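Local coordinates for protein pilin (Streptococcus pyogenes serotype M1, PDB 3GLD) that forms the pilus shaft as its major subunit, stacked head to tail and joined by intermolecular isopeptide bonds, allowing bacterial adhesion to host cells, aggregation and biofilm formation, at residues L127-E130 with E131-K134; K186-Q189 with Y190-A193; T69-N72 with S73-G76; F92-P95 with G96-Y100. The protein carries 2 engineered substitutions. One frame throughout, in Å; residues are numbered along the deposited sequence.

Interaction 1: L127-E130 with E131-K134; sequences LWNE and EQQK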
loop_
_atom_site.group_PDB
_atom_site.type_symbol
_atom_site.label_atom_id
_atom_site.label_comp_id
_atom_site.label_asym_id
_atom_site.label_seq_id
_atom_site.Cartn_x
_atom_site.Cartn_y
_atom_site.Cartn_z
ATOM N N LEU A 127 8.163 32.280 -21.059
ATOM C CA LEU A 127 8.964 33.474 -21.376
ATOM C C LEU A 127 9.137 33.587 -22.868
ATOM O O LEU A 127 9.006 32.576 -23.571
ATOM C CB LEU A 127 10.342 33.397 -20.716
ATOM C CG LEU A 127 10.538 33.738 -19.237
ATOM C CD1 LEU A 127 9.424 33.213 -18.333
ATOM C CD2 LEU A 127 11.885 33.182 -18.805
ATOM N N TRP A 128 9.396 34.808 -23.361
ATOM C CA TRP A 128 9.778 34.986 -24.760
ATOM C C TRP A 128 11.161 34.395 -24.917
ATOM O O TRP A 128 12.056 34.696 -24.124
ATOM C CB TRP A 128 9.812 36.473 -25.168
ATOM C CG TRP A 128 10.107 36.644 -26.623
ATOM C CD1 TRP A 128 11.313 36.956 -27.187
ATOM C CD2 TRP A 128 9.187 36.467 -27.703
ATOM N NE1 TRP A 128 11.192 37.016 -28.561
ATOM C CE2 TRP A 128 9.899 36.705 -28.903
ATOM C CE3 TRP A 128 7.825 36.134 -27.776
ATOM C CZ2 TRP A 128 9.291 36.641 -30.163
ATOM C CZ3 TRP A 128 7.217 36.065 -29.034
ATOM C CH2 TRP A 128 7.962 36.310 -30.213
ATOM N N ASN A 129 11.330 33.524 -25.900
ATOM C CA ASN A 129 12.635 32.874 -26.075
ATOM C C ASN A 129 13.361 33.604 -27.178
ATOM O O ASN A 129 12.884 33.645 -28.315
ATOM C CB ASN A 129 12.526 31.369 -26.382
ATOM C CG ASN A 129 13.896 30.674 -26.417
ATOM O OD1 ASN A 129 14.593 30.692 -27.437
ATOM N ND2 ASN A 129 14.292 30.075 -25.284
ATOM N N GLU A 130 14.506 34.186 -26.823
ATOM C CA GLU A 130 15.230 35.060 -27.732
ATOM C C GLU A 130 15.624 34.350 -29.024
ATOM O O GLU A 130 15.351 34.862 -30.110
ATOM C CB GLU A 130 16.438 35.711 -27.046
ATOM C CG GLU A 130 16.744 37.124 -27.590
ATOM C CD GLU A 130 15.496 38.006 -27.691
ATOM O OE1 GLU A 130 15.024 38.516 -26.638
ATOM O OE2 GLU A 130 14.990 38.188 -28.829
ATOM N N GLU A 131 16.199 33.151 -28.914
ATOM C CA GLU A 131 16.687 32.440 -30.100
ATOM C C GLU A 131 15.579 31.844 -30.971
ATOM O O GLU A 131 15.696 31.813 -32.203
ATOM C CB GLU A 131 17.717 31.369 -29.737
ATOM C CG GLU A 131 18.628 31.052 -30.909
ATOM C CD GLU A 131 19.624 29.966 -30.616
ATOM O OE1 GLU A 131 19.797 29.611 -29.426
ATOM O OE2 GLU A 131 20.239 29.480 -31.589
ATOM N N GLN A 132 14.503 31.388 -30.343
ATOM C CA GLN A 132 13.402 30.747 -31.065
ATOM C C GLN A 132 12.331 31.746 -31.500
ATOM O O GLN A 132 11.413 31.401 -32.250
ATOM C CB GLN A 132 12.750 29.672 -30.186
ATOM C CG GLN A 132 13.632 28.441 -29.883
ATOM C CD GLN A 132 13.028 27.547 -28.801
ATOM O OE1 GLN A 132 13.626 27.357 -27.739
ATOM N NE2 GLN A 132 11.838 27.008 -29.063
ATOM N N GLN A 133 12.432 32.969 -30.993
ATOM C CA GLN A 133 11.466 34.031 -31.320
ATOM C C GLN A 133 10.007 33.576 -31.139
ATOM O O GLN A 133 9.182 33.656 -32.065
ATOM C CB GLN A 133 11.728 34.603 -32.728
ATOM C CG GLN A 133 13.029 35.415 -32.843
ATOM C CD GLN A 133 13.015 36.696 -32.020
ATOM O OE1 GLN A 133 13.763 36.834 -31.045
ATOM N NE2 GLN A 133 12.159 37.639 -32.403
ATOM N N LYS A 134 9.711 33.079 -29.938
ATOM C CA LYS A 134 8.346 32.650 -29.550
ATOM C C LYS A 134 8.222 32.481 -28.022
ATOM O O LYS A 134 9.241 32.431 -27.333
ATOM C CB LYS A 134 7.886 31.397 -30.331
ATOM C CG LYS A 134 8.341 30.042 -29.795
ATOM C CD LYS A 134 7.728 28.907 -30.611
ATOM C CE LYS A 134 7.521 27.638 -29.761
ATOM N NZ LYS A 134 6.858 26.492 -30.501
#
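The backbone reverses between Asn129 and Lys134: Asn129 N donates to Lys134 O at 2.8 Å with an N-H...O angle of 161°, while the return bond from Gln133 N to Asn129 O is weak, being bent to 122°. Inside the bend the Asn129 side chain turns in, and its OD1 takes the N-H of Gln132 at 3.0 Å. That donor lies in the plane of the side-chain carbonyl, on a lone pair, which helps fix the rotation of the amide. The CB and CG of Gln132 lie alongside the same oxygen. Trp128 works from the neighbouring strand position. A chi1 of -176° carries the indole beside the carbonyl carbon and over the returning chain. One face of the Trp128 ring lies over Lys134 N, 3.5 Å from the ring plane and toward the rim, and Trp128 CZ3 reaches Lys134 CA at 3.6 Å. The chain turns back through Gln133, whose phi and psi are both positive, the left-handed helical region. Beyond the turn, Leu127 pairs with Val136 through the backbone, and Trp128 rests on Pro135. This is a solvent-exposed beta-hairpin turn joining the antiparallel strands 119-129 and 134-144.

Interaction 2: K186-Q189 with Y190-A193; sequences KANQ and YYKA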
loop_
_atom_site.group_PDB
_atom_site.type_symbol
_atom_site.label_atom_id
_atom_site.label_comp_id
_atom_site.label_asym_id
_atom_site.label_seq_id
_atom_site.Cartn_x
_atom_site.Cartn_y
_atom_site.Cartn_z
ATOM N N LYS A 186 -6.056 -16.737 -0.114
ATOM C CA LYS A 186 -6.477 -16.797 -1.516
ATOM C C LYS A 186 -5.933 -15.618 -2.313
ATOM O O LYS A 186 -5.956 -14.478 -1.850
ATOM C CB LYS A 186 -8.000 -16.832 -1.638
ATOM C CG LYS A 186 -8.660 -18.120 -1.132
ATOM C CD LYS A 186 -8.637 -18.223 0.384
ATOM C CE LYS A 186 -8.937 -19.634 0.849
ATOM N NZ LYS A 186 -10.296 -20.073 0.404
ATOM N N ALA A 187 -5.452 -15.907 -3.519
ATOM C CA ALA A 187 -4.966 -14.867 -4.424
ATOM C C ALA A 187 -6.090 -13.919 -4.837
ATOM O O ALA A 187 -7.259 -14.301 -4.886
ATOM C CB ALA A 187 -4.314 -15.506 -5.673
ATOM N N ASN A 188 -5.725 -12.675 -5.107
ATOM C CA ASN A 188 -6.605 -11.736 -5.802
ATOM C C ASN A 188 -5.760 -10.896 -6.766
ATOM O O ASN A 188 -4.560 -11.141 -6.896
ATOM C CB ASN A 188 -7.412 -10.865 -4.811
ATOM C CG ASN A 188 -6.542 -10.118 -3.829
ATOM O OD1 ASN A 188 -5.469 -9.622 -4.171
ATOM N ND2 ASN A 188 -7.010 -10.030 -2.579
ATOM N N GLN A 189 -6.364 -9.901 -7.414
ATOM C CA GLN A 189 -5.634 -9.058 -8.370
ATOM C C GLN A 189 -4.458 -8.303 -7.728
ATOM O O GLN A 189 -3.465 -8.041 -8.388
ATOM C CB GLN A 189 -6.582 -8.082 -9.045
ATOM C CG GLN A 189 -7.145 -7.029 -8.090
ATOM C CD GLN A 189 -8.104 -6.094 -8.777
ATOM O OE1 GLN A 189 -9.312 -6.343 -8.805
ATOM N NE2 GLN A 189 -7.574 -5.014 -9.352
ATOM N N TYR A 190 -4.575 -7.969 -6.442
ATOM C CA TYR A 190 -3.559 -7.199 -5.730
ATOM C C TYR A 190 -2.361 -8.017 -5.241
ATOM O O TYR A 190 -1.247 -7.488 -5.094
ATOM C CB TYR A 190 -4.195 -6.451 -4.537
ATOM C CG TYR A 190 -5.389 -5.595 -4.919
ATOM C CD1 TYR A 190 -5.236 -4.449 -5.706
ATOM C CD2 TYR A 190 -6.669 -5.934 -4.499
ATOM C CE1 TYR A 190 -6.336 -3.672 -6.059
ATOM C CE2 TYR A 190 -7.779 -5.164 -4.841
ATOM C CZ TYR A 190 -7.603 -4.033 -5.620
ATOM O OH TYR A 190 -8.713 -3.284 -5.939
ATOM N N TYR A 191 -2.588 -9.308 -5.003
ATOM C CA TYR A 191 -1.582 -10.189 -4.427
ATOM C C TYR A 191 -1.699 -11.572 -5.066
ATOM O O TYR A 191 -2.684 -12.282 -4.850
ATOM C CB TYR A 191 -1.786 -10.263 -2.894
ATOM C CG TYR A 191 -1.741 -8.898 -2.250
ATOM C CD1 TYR A 191 -0.528 -8.223 -2.094
ATOM C CD2 TYR A 191 -2.911 -8.270 -1.825
ATOM C CE1 TYR A 191 -0.488 -6.938 -1.533
ATOM C CE2 TYR A 191 -2.878 -7.005 -1.276
ATOM C CZ TYR A 191 -1.664 -6.348 -1.129
ATOM O OH TYR A 191 -1.625 -5.106 -0.562
ATOM N N LYS A 192 -0.699 -11.943 -5.861
ATOM C CA LYS A 192 -0.806 -13.117 -6.726
ATOM C C LYS A 192 -0.408 -14.387 -6.018
ATOM O O LYS A 192 0.241 -14.348 -4.971
ATOM C CB LYS A 192 0.055 -12.946 -7.988
ATOM C CG LYS A 192 -0.375 -11.788 -8.890
ATOM C CD LYS A 192 -1.668 -12.094 -9.651
ATOM C CE LYS A 192 -1.895 -11.065 -10.772
ATOM N NZ LYS A 192 -3.025 -11.451 -11.682
ATOM N N ALA A 193 -0.778 -15.509 -6.613
ATOM C CA ALA A 193 -0.403 -16.815 -6.098
ATOM C C ALA A 193 1.107 -16.866 -5.912
ATOM O O ALA A 193 1.858 -16.249 -6.679
ATOM C CB ALA A 193 -0.865 -17.898 -7.032
#
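Asn188 OD1 faces the backbone N-H groups of both Tyr190 and Tyr191. Asn188 OD1 is 2.9 Å from Tyr190 N and 3.0 Å from Tyr191 N, but both bonds are bent and therefore weak. The first makes an Asx turn. Asn188 CG stands between its backbone N and carbonyl carbon (chi1 55°), which folds the amide inward over the bend. The main chain adds two bonds: Asn188 N to Tyr191 O at 3.1 Å, the straighter one, and Tyr191 N to Asn188 O at 3.3 Å, where the donor stands above the carbonyl plane. Tyr191 N thus has two acceptors in Asn188. Gln189 and Tyr190 occupy the corners of this turn, both with right-handed helical backbone angles, as in a type I turn. Their side chains run side by side in the same direction. Gln189 CG sits 3.6 Å from the centroid of the Tyr190 ring in a CH-pi contact, almost on the ring normal, and the amide beyond it is stacked with the ring at 14° between planes. At the open end, Ala187 CB meets Ala193 CB at 4.4 Å. Farther out, Ala187 N is bound by Asp217 OD1, the Tyr191 side chain packs on Pro35 and Ile216, and Tyr190 O and Lys192 N hydrogen-bond to the Asn72 side chain, just after strand 65-70. The turn lies between strands 179-185 and 196-202.

Interaction 3: T69-N72 with S73-G76; sequences TYTN and SDKG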
loop_
_atom_site.group_PDB
_atom_site.type_symbol
_atom_site.label_atom_id
_atom_site.label_comp_id
_atom_site.label_asym_id
_atom_site.label_seq_id
_atom_site.Cartn_x
_atom_site.Cartn_y
_atom_site.Cartn_z
ATOM N N THR A 69 2.935 2.826 -11.459
ATOM C CA THR A 69 2.478 1.447 -11.336
ATOM C C THR A 69 3.341 0.733 -10.311
ATOM O O THR A 69 4.572 0.858 -10.327
ATOM C CB THR A 69 2.543 0.691 -12.683
ATOM O OG1 THR A 69 1.513 1.172 -13.545
ATOM C CG2 THR A 69 2.319 -0.813 -12.493
ATOM N N TYR A 70 2.676 0.017 -9.407
ATOM C CA TYR A 70 3.338 -0.836 -8.428
ATOM C C TYR A 70 3.023 -2.300 -8.753
ATOM O O TYR A 70 1.972 -2.601 -9.327
ATOM C CB TYR A 70 2.868 -0.470 -7.011
ATOM C CG TYR A 70 3.484 0.807 -6.483
ATOM C CD1 TYR A 70 4.654 0.775 -5.738
ATOM C CD2 TYR A 70 2.910 2.049 -6.757
ATOM C CE1 TYR A 70 5.230 1.923 -5.260
ATOM C CE2 TYR A 70 3.490 3.230 -6.280
ATOM C CZ TYR A 70 4.653 3.146 -5.533
ATOM O OH TYR A 70 5.253 4.279 -5.045
ATOM N N THR A 71 3.943 -3.201 -8.417
ATOM C CA THR A 71 3.686 -4.657 -8.511
ATOM C C THR A 71 4.225 -5.373 -7.294
ATOM O O THR A 71 4.996 -4.807 -6.521
ATOM C CB THR A 71 4.362 -5.354 -9.737
ATOM O OG1 THR A 71 5.735 -4.954 -9.817
ATOM C CG2 THR A 71 3.634 -5.084 -11.035
ATOM N N ASN A 72 3.849 -6.643 -7.139
ATOM C CA ASN A 72 4.352 -7.455 -6.015
ATOM C C ASN A 72 5.884 -7.439 -5.949
ATOM O O ASN A 72 6.464 -7.402 -4.861
ATOM C CB ASN A 72 3.821 -8.902 -6.090
ATOM C CG ASN A 72 2.288 -8.995 -5.978
ATOM O OD1 ASN A 72 1.697 -9.945 -6.477
ATOM N ND2 ASN A 72 1.648 -8.009 -5.329
ATOM N N SER A 73 6.533 -7.440 -7.120
ATOM C CA SER A 73 8.002 -7.514 -7.203
ATOM C C SER A 73 8.735 -6.262 -6.704
ATOM O O SER A 73 9.951 -6.284 -6.498
ATOM C CB SER A 73 8.459 -7.911 -8.628
ATOM O OG SER A 73 8.137 -6.886 -9.565
ATOM N N ASP A 74 8.002 -5.171 -6.488
ATOM C CA ASP A 74 8.583 -3.975 -5.870
ATOM C C ASP A 74 8.950 -4.162 -4.408
ATOM O O ASP A 74 9.784 -3.416 -3.877
ATOM C CB ASP A 74 7.629 -2.782 -5.968
ATOM C CG ASP A 74 7.458 -2.292 -7.377
ATOM O OD1 ASP A 74 8.464 -2.234 -8.131
ATOM O OD2 ASP A 74 6.306 -1.975 -7.729
ATOM N N LYS A 75 8.321 -5.133 -3.741
ATOM C CA LYS A 75 8.663 -5.408 -2.349
ATOM C C LYS A 75 10.175 -5.478 -2.144
ATOM O O LYS A 75 10.883 -6.121 -2.919
ATOM C CB LYS A 75 7.990 -6.695 -1.841
ATOM C CG LYS A 75 8.191 -6.905 -0.351
ATOM C CD LYS A 75 7.777 -8.294 0.100
ATOM C CE LYS A 75 7.798 -8.360 1.620
ATOM N NZ LYS A 75 7.881 -9.763 2.105
ATOM N N GLY A 76 10.650 -4.792 -1.101
ATOM C CA GLY A 76 12.076 -4.733 -0.764
ATOM C C GLY A 76 12.820 -3.533 -1.346
ATOM O O GLY A 76 13.954 -3.246 -0.934
#
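Asp74 folds its side chain back over Thr71, starting with CB, which lies 3.4 Å from Thr71 O. CG, set anti to the carbonyl carbon and beside the backbone N (chi1 -69°), continues past that oxygen and brings the carboxylate to the start of the turn. There Asp74 OD2 accepts from Thr71 N at 2.7 Å. The bond is nearly straight at the hydrogen (166°), yet the donor arrives from above the carboxylate plane. Asp74 OD2 also lies 3.3 Å from Tyr70 CA, with the carboxylate nearly perpendicular to the tyrosine ring. The other oxygen, OD1, makes a salt bridge with Lys81, whose ammonium also forms a cation-pi contact with Tyr70. Thr71 is gripped at both backbone ends, because Asp74 N donates to Thr71 O at 3.0 Å. The Thr71 hydroxyl meets that of Ser73 tip to tip in a hydrogen bond, Thr71 OG1 to Ser73 OG at 3.1 Å. One residue on, Lys75 N donates to Asn72 O at 3.1 Å, repeating the i to i+3 spacing. The Asn72 side chain points elsewhere, its ND2 binding Ile34 O. Two successive i to i+3 bonds with helical backbone angles are the signature of a short 3-10 turn, which here follows strand 65-70 after the single linking residue Thr71.

Interaction 4: F92-P95 with G96-Y100; sequences FEKP and GVYYY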
loop_
_atom_site.group_PDB
_atom_site.type_symbol
_atom_site.label_atom_id
_atom_site.label_comp_id
_atom_site.label_asym_id
_atom_site.label_seq_id
_atom_site.Cartn_x
_atom_site.Cartn_y
_atom_site.Cartn_z
ATOM N N PHE A 92 0.919 28.049 -25.812
ATOM C CA PHE A 92 0.812 29.298 -25.035
ATOM C C PHE A 92 0.929 30.498 -25.981
ATOM O O PHE A 92 1.957 30.688 -26.623
ATOM C CB PHE A 92 1.905 29.372 -23.959
ATOM C CG PHE A 92 1.883 28.218 -22.992
ATOM C CD1 PHE A 92 0.895 28.135 -22.007
ATOM C CD2 PHE A 92 2.840 27.211 -23.071
ATOM C CE1 PHE A 92 0.860 27.074 -21.102
ATOM C CE2 PHE A 92 2.826 26.129 -22.171
ATOM C CZ PHE A 92 1.829 26.065 -21.176
ATOM N N GLU A 93 -0.126 31.298 -26.064
ATOM C CA GLU A 93 -0.184 32.381 -27.041
ATOM C C GLU A 93 0.712 33.567 -26.690
ATOM O O GLU A 93 1.199 34.242 -27.583
ATOM C CB GLU A 93 -1.627 32.829 -27.298
ATOM C CG GLU A 93 -2.551 31.710 -27.848
ATOM C CD GLU A 93 -2.243 31.298 -29.304
ATOM O OE1 GLU A 93 -1.734 32.127 -30.090
ATOM O OE2 GLU A 93 -2.534 30.137 -29.669
ATOM N N LYS A 94 0.923 33.826 -25.402
ATOM C CA LYS A 94 1.796 34.933 -24.989
ATOM C C LYS A 94 2.596 34.626 -23.733
ATOM O O LYS A 94 2.264 33.692 -22.999
ATOM C CB LYS A 94 0.985 36.228 -24.814
ATOM C CG LYS A 94 -0.156 36.129 -23.825
ATOM C CD LYS A 94 -1.172 37.249 -24.030
ATOM C CE LYS A 94 -1.826 37.143 -25.404
ATOM N NZ LYS A 94 -3.070 37.950 -25.455
ATOM N N PRO A 95 3.659 35.408 -23.473
ATOM C CA PRO A 95 4.376 35.153 -22.242
ATOM C C PRO A 95 3.481 35.394 -21.039
ATOM O O PRO A 95 2.557 36.229 -21.094
ATOM C CB PRO A 95 5.485 36.197 -22.260
ATOM C CG PRO A 95 5.719 36.451 -23.705
ATOM C CD PRO A 95 4.369 36.368 -24.332
ATOM N N GLY A 96 3.760 34.679 -19.957
ATOM C CA GLY A 96 2.999 34.865 -18.729
ATOM C C GLY A 96 3.086 33.676 -17.802
ATOM O O GLY A 96 3.766 32.684 -18.100
ATOM N N VAL A 97 2.406 33.785 -16.667
ATOM C CA VAL A 97 2.403 32.685 -15.704
ATOM C C VAL A 97 1.064 31.990 -15.785
ATOM O O VAL A 97 0.008 32.590 -15.544
ATOM C CB VAL A 97 2.741 33.135 -14.273
ATOM C CG1 VAL A 97 2.900 31.915 -13.378
ATOM C CG2 VAL A 97 4.023 33.963 -14.260
ATOM N N TYR A 98 1.129 30.721 -16.158
ATOM C CA TYR A 98 -0.060 29.914 -16.384
ATOM C C TYR A 98 -0.265 28.942 -15.208
ATOM O O TYR A 98 0.638 28.139 -14.885
ATOM C CB TYR A 98 0.063 29.173 -17.711
ATOM C CG TYR A 98 0.050 30.107 -18.920
ATOM C CD1 TYR A 98 1.159 30.881 -19.247
ATOM C CD2 TYR A 98 -1.089 30.229 -19.715
ATOM C CE1 TYR A 98 1.136 31.738 -20.355
ATOM C CE2 TYR A 98 -1.119 31.102 -20.822
ATOM C CZ TYR A 98 -0.004 31.835 -21.124
ATOM O OH TYR A 98 -0.029 32.678 -22.202
ATOM N N TYR A 99 -1.450 29.041 -14.597
ATOM C CA TYR A 99 -1.776 28.341 -13.347
ATOM C C TYR A 99 -2.539 27.035 -13.534
ATOM O O TYR A 99 -3.522 26.962 -14.271
ATOM C CB TYR A 99 -2.561 29.251 -12.401
ATOM C CG TYR A 99 -1.702 30.309 -11.770
ATOM C CD1 TYR A 99 -1.195 31.351 -12.538
ATOM C CD2 TYR A 99 -1.385 30.272 -10.406
ATOM C CE1 TYR A 99 -0.411 32.329 -11.984
ATOM C CE2 TYR A 99 -0.588 31.255 -9.838
ATOM C CZ TYR A 99 -0.108 32.286 -10.648
ATOM O OH TYR A 99 0.689 33.283 -10.158
ATOM N N TYR A 100 -2.058 25.999 -12.856
ATOM C CA TYR A 100 -2.710 24.702 -12.864
ATOM C C TYR A 100 -2.821 24.180 -11.434
ATOM O O TYR A 100 -2.140 24.663 -10.529
ATOM C CB TYR A 100 -1.896 23.687 -13.658
ATOM C CG TYR A 100 -1.716 23.973 -15.121
ATOM C CD1 TYR A 100 -0.708 24.848 -15.562
ATOM C CD2 TYR A 100 -2.540 23.380 -16.068
ATOM C CE1 TYR A 100 -0.533 25.125 -16.919
ATOM C CE2 TYR A 100 -2.371 23.636 -17.416
ATOM C CZ TYR A 100 -1.364 24.512 -17.835
ATOM O OH TYR A 100 -1.179 24.763 -19.175
HETATM O O HOH W 1 -2.055 30.920 -24.168
#
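A tyrosine corner opens strand 96-104, with Tyr98 as the residue that reaches back to the incoming loop. Its OH donates to Lys94 O at 2.6 Å, four residues earlier, and the acceptor lies at the edge of the ring, near its plane. The donor is tilted 25° from the plane of the Lys94 carbonyl. A water sits beside this bond, taking the N-H of Glu93 at 2.7 Å from Glu93 N and giving a weak bond to Tyr98 OH. Tyrosine corners are a recurrent feature of Greek-key beta proteins, and the Pro-Gly-x-Tyr sequence here, Pro95 to Tyr98, fits the familiar pattern. Gly96 follows Pro95 with phi near 159°, where a CB would clash with Pro95 O. Phe92 closes on one face of the Tyr98 ring in a T-shaped (edge-to-face) contact: the phenylalanine presents its edge, with CD1 poised 3.6 Å above the centre of the tyrosine ring. The centroids are 4.7 Å apart and the planes meet at 57°. Phe92 CE1 also touches Tyr100 OH at 3.6 Å, a hydroxyl whose hydrogen bond goes to Val59 O. The Tyr98 ring also stacks with Phe56, while Val126 of strand 119-129 packs against both Phe92 and Tyr98.

Along the chain the order is interaction 3, interaction 4, interaction 1, interaction 2. The first three belong to the Spy0128-like domain and reach one mixed sheet, whereas 186-193 lies in the DUF7601 region. Two close pairs emerge. Interactions 1 and 4, with centres about 14 Å apart, sit on the neighbouring strands 119-129 and 96-104, and touch where Pro95 CG lies 4.0 Å from Trp128 N. Interactions 2 and 3, with centres about 13 Å apart, touch through the Asn72 side chain. The pairs are well separated, interactions 1 and 2 by about 53 Å between centres. One pair thus marks a far end of the elongated subunit, while the other probably lies at the junction of its two domains.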